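Local coordinates for protein free methionine-R-sulfoxide reductase (Saccharomyces cerevisiae, PDB 1F5M) that reduces the R-enantiomer of free methionine sulfoxide to methionine with thioredoxin as reductant, protecting yeast against oxidative stress, at residues Thr110-Asp115 with Phe158-Lys163; Ile133-Ile138 with Phe165-Ala170. All blocks are in the same frame, centred on the assembly; numbering follows the deposited sequence.

Contact 1: Thr110-Asp115 with Phe158-Lys163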
loop_
_atom_site.group_PDB
_atom_site.type_symbol
_atom_site.label_atom_id
_atom_site.label_comp_id
_atom_site.label_asym_id
_atom_site.label_seq_id
_atom_site.Cartn_x
_atom_site.Cartn_y
_atom_site.Cartn_z
ATOM N N THR B 110 9.316 19.598 7.297
ATOM C CA THR B 110 8.251 18.790 7.887
ATOM C C THR B 110 7.103 19.693 8.305
ATOM O O THR B 110 7.284 20.789 8.880
ATOM C CB THR B 110 8.782 18.019 9.100
ATOM O OG1 THR B 110 9.707 17.042 8.623
ATOM C CG2 THR B 110 7.631 17.315 9.951
ATOM N N GLN B 111 5.910 19.241 7.987
ATOM C CA GLN B 111 4.732 19.967 8.360
ATOM C C GLN B 111 4.045 19.156 9.446
ATOM O O GLN B 111 3.779 17.958 9.268
ATOM C CB GLN B 111 3.825 20.117 7.131
ATOM C CG GLN B 111 4.527 20.820 5.936
ATOM C CD GLN B 111 4.791 22.316 6.208
ATOM O OE1 GLN B 111 3.865 23.071 6.450
ATOM N NE2 GLN B 111 6.063 22.736 6.143
ATOM N N ILE B 112 3.799 19.767 10.597
ATOM C CA ILE B 112 3.068 19.081 11.692
ATOM C C ILE B 112 1.781 19.874 11.893
ATOM O O ILE B 112 1.786 21.029 12.441
ATOM C CB ILE B 112 3.859 19.057 12.999
ATOM C CG1 ILE B 112 5.241 18.462 12.760
ATOM C CG2 ILE B 112 3.092 18.230 14.058
ATOM C CD1 ILE B 112 6.073 18.283 14.042
ATOM N N VAL B 113 0.677 19.291 11.452
ATOM C CA VAL B 113 -0.603 20.006 11.481
ATOM C C VAL B 113 -1.610 19.497 12.505
ATOM O O VAL B 113 -2.124 18.369 12.398
ATOM C CB VAL B 113 -1.203 19.988 10.061
ATOM C CG1 VAL B 113 -2.498 20.800 10.008
ATOM C CG2 VAL B 113 -0.155 20.539 9.059
ATOM N N PRO B 114 -1.921 20.323 13.509
ATOM C CA PRO B 114 -2.876 19.918 14.555
ATOM C C PRO B 114 -4.344 19.971 14.147
ATOM O O PRO B 114 -5.191 19.259 14.709
ATOM C CB PRO B 114 -2.562 20.878 15.714
ATOM C CG PRO B 114 -2.148 22.181 14.955
ATOM C CD PRO B 114 -1.292 21.637 13.814
ATOM N N ASP B 115 -4.659 20.805 13.167
ATOM C CA ASP B 115 -6.041 20.941 12.745
ATOM C C ASP B 115 -5.975 21.307 11.267
ATOM O O ASP B 115 -5.796 22.434 10.876
ATOM C CB ASP B 115 -6.739 22.028 13.574
ATOM C CG ASP B 115 -8.168 22.252 13.129
ATOM O OD1 ASP B 115 -8.481 21.934 11.967
ATOM O OD2 ASP B 115 -8.974 22.743 13.936
ATOM N N PHE B 158 -0.002 14.434 16.322
ATOM C CA PHE B 158 1.468 14.337 16.165
ATOM C C PHE B 158 2.322 15.416 16.850
ATOM O O PHE B 158 1.854 16.534 17.093
ATOM C CB PHE B 158 1.806 14.330 14.681
ATOM C CG PHE B 158 1.019 13.345 13.901
ATOM C CD1 PHE B 158 -0.088 13.745 13.157
ATOM C CD2 PHE B 158 1.354 11.993 13.939
ATOM C CE1 PHE B 158 -0.870 12.804 12.446
ATOM C CE2 PHE B 158 0.595 11.039 13.250
ATOM C CZ PHE B 158 -0.529 11.444 12.496
ATOM N N ASP B 159 3.593 15.091 17.116
ATOM C CA ASP B 159 4.480 16.047 17.776
ATOM C C ASP B 159 5.900 15.900 17.208
ATOM O O ASP B 159 6.133 15.095 16.288
ATOM C CB ASP B 159 4.461 15.808 19.285
ATOM C CG ASP B 159 4.950 14.423 19.664
ATOM O OD1 ASP B 159 4.415 13.829 20.631
ATOM O OD2 ASP B 159 5.880 13.940 19.019
ATOM N N HIS B 160 6.855 16.639 17.743
ATOM C CA HIS B 160 8.206 16.567 17.186
ATOM C C HIS B 160 9.012 15.273 17.378
ATOM O O HIS B 160 10.085 15.141 16.789
ATOM C CB HIS B 160 9.018 17.784 17.620
ATOM C CG HIS B 160 8.600 19.029 16.911
ATOM N ND1 HIS B 160 7.442 19.701 17.219
ATOM C CD2 HIS B 160 9.117 19.646 15.822
ATOM C CE1 HIS B 160 7.256 20.679 16.347
ATOM N NE2 HIS B 160 8.260 20.664 15.489
ATOM N N VAL B 161 8.535 14.346 18.213
ATOM C CA VAL B 161 9.210 13.059 18.342
ATOM C C VAL B 161 8.850 12.287 17.054
ATOM O O VAL B 161 9.651 11.525 16.540
ATOM C CB VAL B 161 8.679 12.228 19.550
ATOM C CG1 VAL B 161 8.805 10.685 19.245
ATOM C CG2 VAL B 161 9.476 12.577 20.803
ATOM N N ASP B 162 7.637 12.484 16.546
ATOM C CA ASP B 162 7.213 11.819 15.313
ATOM C C ASP B 162 8.072 12.350 14.162
ATOM O O ASP B 162 8.510 11.594 13.292
ATOM C CB ASP B 162 5.747 12.135 15.038
ATOM C CG ASP B 162 4.844 11.572 16.106
ATOM O OD1 ASP B 162 5.088 10.404 16.464
ATOM O OD2 ASP B 162 3.925 12.281 16.569
ATOM N N LYS B 163 8.296 13.655 14.157
ATOM C CA LYS B 163 9.112 14.289 13.127
ATOM C C LYS B 163 10.538 13.769 13.166
ATOM O O LYS B 163 11.183 13.560 12.113
ATOM C CB LYS B 163 9.172 15.811 13.344
ATOM C CG LYS B 163 10.236 16.495 12.398
ATOM C CD LYS B 163 10.407 18.001 12.693
ATOM C CE LYS B 163 11.629 18.565 11.958
ATOM N NZ LYS B 163 11.701 20.021 12.219
HETATM O O HOH W 1 9.330 21.258 10.975
HETATM O O HOH W 2 -0.591 16.957 14.652
#
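Ile112, on the edge strand 111-113, and Thr110, just before it, face the loop and first helical turn of 158-163. The CA atoms of Ile112 and Phe158 lie 6.7 Å apart. Water 2 bridges the backbones, accepting from Phe158 N and donating weakly to Val113 O; water 1 takes a bond from Lys163 NZ and gives one to Thr110 O. Ile112 carries the apolar part. Its CD1 sits over the centre of the His160 ring, 3.5 Å from the ring centroid and 10° off the normal, a CH-pi contact. The other branch, Ile112 CG2, lies anti to the backbone N (CG1 takes chi1 -54°) and packs 3.7 Å from Phe158 O. Helix 160-176, the C-terminal helix of this GAF domain, starts here with a capping box. Asp159 OD2 accepts from Val161 N at 2.8 Å and weakly from Asp162 N; in return Asp159 N gives a bond of 2.9 Å to Asp162 OD2. The other carboxylate oxygen of Asp162 is held by Lys21 and Tyr57. Lys163 runs extended beyond CG, its aliphatic carbons crossing Thr110 obliquely with Lys163 CG 3.7 Å from Thr110 CG2, and this course carries NZ to water 1. Thr110 OG1, beside the lysine side chain, is hydrogen-bonded to Glu167 on the next helical turn.

Contact 2: Ile133-Ile138 with Phe165-Ala170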
loop_
_atom_site.group_PDB
_atom_site.type_symbol
_atom_site.label_atom_id
_atom_site.label_comp_id
_atom_site.label_asym_id
_atom_site.label_seq_id
_atom_site.Cartn_x
_atom_site.Cartn_y
_atom_site.Cartn_z
ATOM N N ILE B 133 0.757 14.883 9.568
ATOM C CA ILE B 133 2.193 15.148 9.611
ATOM C C ILE B 133 2.788 14.701 8.291
ATOM O O ILE B 133 2.504 13.576 7.786
ATOM C CB ILE B 133 2.898 14.444 10.798
ATOM C CG1 ILE B 133 4.390 14.806 10.819
ATOM C CG2 ILE B 133 2.725 12.925 10.679
ATOM C CD1 ILE B 133 5.113 14.462 12.110
ATOM N N VAL B 134 3.581 15.580 7.691
ATOM C CA VAL B 134 4.212 15.256 6.405
ATOM C C VAL B 134 5.678 15.563 6.478
ATOM O O VAL B 134 6.091 16.675 6.831
ATOM C CB VAL B 134 3.622 16.037 5.219
ATOM C CG1 VAL B 134 4.249 15.537 3.918
ATOM C CG2 VAL B 134 2.133 15.857 5.181
ATOM N N VAL B 135 6.464 14.534 6.187
ATOM C CA VAL B 135 7.911 14.618 6.232
ATOM C C VAL B 135 8.510 14.422 4.834
ATOM O O VAL B 135 8.316 13.358 4.167
ATOM C CB VAL B 135 8.467 13.553 7.206
ATOM C CG1 VAL B 135 9.995 13.579 7.261
ATOM C CG2 VAL B 135 7.867 13.743 8.579
ATOM N N PRO B 136 9.247 15.428 4.346
ATOM C CA PRO B 136 9.841 15.272 3.001
ATOM C C PRO B 136 11.092 14.376 2.944
ATOM O O PRO B 136 11.927 14.379 3.851
ATOM C CB PRO B 136 10.136 16.707 2.594
ATOM C CG PRO B 136 10.551 17.313 3.870
ATOM C CD PRO B 136 9.585 16.742 4.924
ATOM N N ILE B 137 11.190 13.566 1.880
ATOM C CA ILE B 137 12.311 12.668 1.687
ATOM C C ILE B 137 13.267 13.435 0.789
ATOM O O ILE B 137 12.885 13.851 -0.300
ATOM C CB ILE B 137 11.822 11.363 1.014
ATOM C CG1 ILE B 137 10.849 10.641 1.975
ATOM C CG2 ILE B 137 12.977 10.470 0.678
ATOM C CD1 ILE B 137 9.952 9.645 1.252
ATOM N N ILE B 138 14.509 13.613 1.240
ATOM C CA ILE B 138 15.484 14.420 0.487
ATOM C C ILE B 138 16.612 13.642 -0.161
ATOM O O ILE B 138 17.150 12.722 0.442
ATOM C CB ILE B 138 16.108 15.502 1.428
ATOM C CG1 ILE B 138 14.986 16.288 2.124
ATOM C CG2 ILE B 138 17.065 16.396 0.637
ATOM C CD1 ILE B 138 14.112 17.069 1.167
ATOM N N PHE B 165 11.709 10.868 14.384
ATOM C CA PHE B 165 11.817 9.500 13.851
ATOM C C PHE B 165 11.486 9.413 12.370
ATOM O O PHE B 165 12.118 8.634 11.634
ATOM C CB PHE B 165 10.943 8.501 14.632
ATOM C CG PHE B 165 11.641 7.911 15.873
ATOM C CD1 PHE B 165 11.343 8.382 17.171
ATOM C CD2 PHE B 165 12.626 6.910 15.737
ATOM C CE1 PHE B 165 12.009 7.871 18.316
ATOM C CE2 PHE B 165 13.318 6.377 16.882
ATOM C CZ PHE B 165 13.006 6.856 18.171
ATOM N N LEU B 166 10.513 10.187 11.895
ATOM C CA LEU B 166 10.184 10.062 10.480
ATOM C C LEU B 166 11.272 10.681 9.614
ATOM O O LEU B 166 11.452 10.259 8.466
ATOM C CB LEU B 166 8.842 10.695 10.159
ATOM C CG LEU B 166 7.638 9.994 10.762
ATOM C CD1 LEU B 166 6.373 10.855 10.516
ATOM C CD2 LEU B 166 7.454 8.638 10.119
ATOM N N GLU B 167 11.991 11.688 10.124
ATOM C CA GLU B 167 13.054 12.265 9.306
ATOM C C GLU B 167 14.219 11.287 9.258
ATOM O O GLU B 167 14.970 11.308 8.308
ATOM C CB GLU B 167 13.504 13.656 9.822
ATOM C CG GLU B 167 12.427 14.724 9.547
ATOM C CD GLU B 167 12.900 16.163 9.704
ATOM O OE1 GLU B 167 13.906 16.385 10.411
ATOM O OE2 GLU B 167 12.249 17.077 9.119
ATOM N N LYS B 168 14.378 10.425 10.262
ATOM C CA LYS B 168 15.469 9.448 10.222
ATOM C C LYS B 168 15.086 8.396 9.176
ATOM O O LYS B 168 15.929 7.932 8.395
ATOM C CB LYS B 168 15.614 8.724 11.539
ATOM C CG LYS B 168 16.347 9.508 12.623
ATOM C CD LYS B 168 16.187 8.803 13.989
ATOM C CE LYS B 168 16.936 9.585 15.070
ATOM N NZ LYS B 168 16.734 9.025 16.433
ATOM N N LEU B 169 13.798 8.065 9.167
ATOM C CA LEU B 169 13.274 7.070 8.243
ATOM C C LEU B 169 13.407 7.533 6.801
ATOM O O LEU B 169 13.680 6.726 5.912
ATOM C CB LEU B 169 11.797 6.776 8.541
ATOM C CG LEU B 169 11.119 5.749 7.595
ATOM C CD1 LEU B 169 11.845 4.389 7.695
ATOM C CD2 LEU B 169 9.646 5.582 8.006
ATOM N N ALA B 170 13.168 8.817 6.576
ATOM C CA ALA B 170 13.250 9.405 5.265
ATOM C C ALA B 170 14.694 9.297 4.776
ATOM O O ALA B 170 14.943 9.057 3.601
ATOM C CB ALA B 170 12.767 10.914 5.311
#
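Val135 projects from strand 131-138 against Leu166 and Glu167 of helix 160-176, which lies on this face of the antiparallel GAF sheet. The axes of the two short segments approach to 8.1 Å and run nearly parallel, 26° apart. Aliphatic groups make most of the contact. Val135 CG2 meets Leu166 CB at 3.6 Å, while Val135 CG1, anti to the backbone N (chi1 179°), reaches Glu167 CG at 3.5 Å, so the two methyls rest on successive helix residues. Two residues earlier in the strand, Ile133 CD1 and Leu166 CD1 come tip to tip at 4.1 Å. Farther along, at Ala170, whose side chain is a single methyl, the backbones come close, with Ala170 CA 4.9 Å from Ile137 CA; Ala170 CB packs 3.9 Å from Ile137 CG1. An alanine in place of Val135 would probably leave a gap where its two methyls meet Leu166 CB and the Glu167 methylene. Contacts between carbon and carbonyl oxygen add to these: Ala170 CB lies 3.9 Å from Pro136 O, and Ile137 CG2 lies 3.8 Å from Ala170 O. Helix and strand thus meet through apolar packing, with no polar pairing between the two segments, and even Glu167 contributes its methylene here while its OE2 bonds to Thr110.

From the N terminus, the chain passes first through 110-115, then 133-138, and then returns along helix 160-176, whose start closes contact 1 and whose next turns close contact 2. The closures cross, because 133-138 lies inside the loop closed by contact 1 while 165-170 lies beyond it. Strands 111-113 and 131-138 are antiparallel neighbours, joined by Gln111 N to Val134 O at 2.8 Å, and helix 160-176 meets both through the two contacts. Contact 1 is at the surface and contact 2 is buried, their centres about 11 Å apart; the bond between Thr110 and Glu167 joins the two.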